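Local coordinates for phospholyase (Arthrobacter aurescens, PDB 5G4I), which acts as a pyridoxal-phosphate-dependent phospholyase, probably on O-phosphoethanolamine, though it is a homologue of class III transaminases, at residues 216-219 with 220-224. Numbering follows the deposited sequence.
Sequences LFDP and LFSTE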
loop_
_atom_site.group_PDB
_atom_site.type_symbol
_atom_site.label_atom_id
_atom_site.label_comp_id
_atom_site.label_asym_id
_atom_site.label_seq_id
_atom_site.Cartn_x
_atom_site.Cartn_y
_atom_site.Cartn_z
ATOM N N LEU A 216 7.096 13.107 -14.306
ATOM C CA LEU A 216 7.285 11.841 -13.582
ATOM C C LEU A 216 7.852 10.844 -14.602
ATOM O O LEU A 216 7.326 10.686 -15.736
ATOM C CB LEU A 216 5.899 11.308 -13.113
ATOM C CG LEU A 216 5.808 9.908 -12.547
ATOM C CD1 LEU A 216 6.706 9.686 -11.346
ATOM C CD2 LEU A 216 4.343 9.570 -12.211
ATOM N N PHE A 217 8.960 10.136 -14.274
ATOM C CA PHE A 217 9.657 9.268 -15.268
ATOM C C PHE A 217 10.414 8.159 -14.565
ATOM O O PHE A 217 10.967 8.338 -13.465
ATOM C CB PHE A 217 10.615 10.084 -16.194
ATOM C CG PHE A 217 11.901 10.556 -15.526
ATOM C CD1 PHE A 217 11.901 11.562 -14.562
ATOM C CD2 PHE A 217 13.141 10.001 -15.869
ATOM C CE1 PHE A 217 13.109 11.998 -13.984
ATOM C CE2 PHE A 217 14.348 10.444 -15.306
ATOM C CZ PHE A 217 14.326 11.439 -14.366
ATOM N N ASP A 218 10.484 6.998 -15.280
ATOM C CA ASP A 218 11.453 5.917 -15.001
ATOM C C ASP A 218 12.738 6.190 -15.718
ATOM O O ASP A 218 12.741 6.207 -16.982
ATOM C CB ASP A 218 10.848 4.572 -15.468
ATOM C CG ASP A 218 11.830 3.416 -15.623
ATOM O OD1 ASP A 218 12.944 3.468 -15.046
ATOM O OD2 ASP A 218 11.435 2.437 -16.364
ATOM N N PRO A 219 13.856 6.422 -15.028
ATOM C CA PRO A 219 15.155 6.757 -15.761
ATOM C C PRO A 219 15.617 5.763 -16.827
ATOM O O PRO A 219 16.264 6.140 -17.797
ATOM C CB PRO A 219 16.191 6.787 -14.595
ATOM C CG PRO A 219 15.406 7.255 -13.423
ATOM C CD PRO A 219 14.031 6.571 -13.549
ATOM N N LEU A 220 15.295 4.476 -16.682
ATOM C CA LEU A 220 15.625 3.435 -17.682
ATOM C C LEU A 220 14.640 3.435 -18.878
ATOM O O LEU A 220 14.897 2.745 -19.936
ATOM C CB LEU A 220 15.669 2.019 -17.059
ATOM C CG LEU A 220 17.019 1.738 -16.339
ATOM C CD1 LEU A 220 16.899 0.444 -15.503
ATOM C CD2 LEU A 220 18.199 1.597 -17.328
ATOM N N PHE A 221 13.462 4.126 -18.727
ATOM C CA PHE A 221 12.392 4.047 -19.748
ATOM C C PHE A 221 12.193 2.598 -20.192
ATOM O O PHE A 221 12.146 2.308 -21.427
ATOM C CB PHE A 221 12.681 5.034 -20.897
ATOM C CG PHE A 221 12.638 6.496 -20.411
ATOM C CD1 PHE A 221 11.409 7.160 -20.287
ATOM C CD2 PHE A 221 13.813 7.165 -20.040
ATOM C CE1 PHE A 221 11.387 8.470 -19.794
ATOM C CE2 PHE A 221 13.747 8.451 -19.565
ATOM C CZ PHE A 221 12.547 9.115 -19.444
ATOM N N SER A 222 12.016 1.715 -19.206
ATOM C CA SER A 222 11.885 0.287 -19.464
ATOM C C SER A 222 10.593 -0.146 -20.108
ATOM O O SER A 222 10.623 -0.857 -21.163
ATOM C CB SER A 222 12.186 -0.511 -18.205
ATOM O OG SER A 222 11.293 -0.209 -17.165
ATOM N N THR A 223 9.424 0.263 -19.623
ATOM C CA THR A 223 8.140 -0.071 -20.235
ATOM C C THR A 223 8.065 0.408 -21.716
ATOM O O THR A 223 7.384 -0.207 -22.550
ATOM C CB THR A 223 6.990 0.534 -19.387
ATOM O OG1 THR A 223 7.109 0.016 -18.066
ATOM C CG2 THR A 223 5.587 0.230 -19.916
ATOM N N GLU A 224 8.700 1.574 -21.961
ATOM C CA GLU A 224 8.762 2.224 -23.266
ATOM C C GLU A 224 9.626 1.449 -24.309
ATOM O O GLU A 224 9.604 1.804 -25.514
ATOM C CB GLU A 224 9.438 3.597 -23.095
ATOM C CG GLU A 224 8.618 4.659 -22.342
ATOM C CD GLU A 224 8.748 4.602 -20.834
ATOM O OE1 GLU A 224 9.390 3.655 -20.246
ATOM O OE2 GLU A 224 8.202 5.516 -20.159
HETATM O O HOH W 1 8.577 6.580 -17.577
HETATM O O HOH W 2 9.034 2.613 -17.733
#
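One face of the Phe-221 ring carries the carbonyl O of Asp-218, 3.3 Å above the plane over its centre; the carboxylate carbon CD of Glu-224 sits at the ring's edge. The rings of Phe-217 and Phe-221 lie within 23° of parallel but are displaced so far that little of one covers the other. Phe-217 CD2 comes to 3.7 Å from Phe-221 CZ, and Phe-217 CB touches the same end of the ring. Both phenyl groups also rest on Ile-234 of helix 233-243. A type I turn from Asp-218 to Phe-221 brings these groups together, closed by the hydrogen bond from Phe-221 N to Asp-218 O (2.8 Å). With CG of Asp-218 anti to its own N (chi1 164°), the carboxylate reaches across the turn. Asp-218 OD1 accepts a hydrogen bond from Leu-220 N (3.0 Å), which comes from above the carboxylate plane. Asp-218 OD2 accepts from Ser-222 OG (2.8 Å), almost in line with the C-O bond. Ser-222 N reaches Asp-218 OD2 from above the plane (3.0 Å). A water on OD2 bridges to Thr-223 N and Glu-224 OE1. Replacing Asp-218 by an alanine is likely to leave the amides of Leu-220 and Ser-222 without their acceptor and the serine hydroxyl able to turn. The turn follows strand 214-217; the Asp-218 side chain is about 5 Å from the bound pyridoxal phosphate, that of Ser-222 about 4 Å from the side chain of cofactor-binding Gln-254. Two amides, a hydroxyl and a water thus grip the buried carboxylate, fixing its rotation and the turn's course beside the pocket.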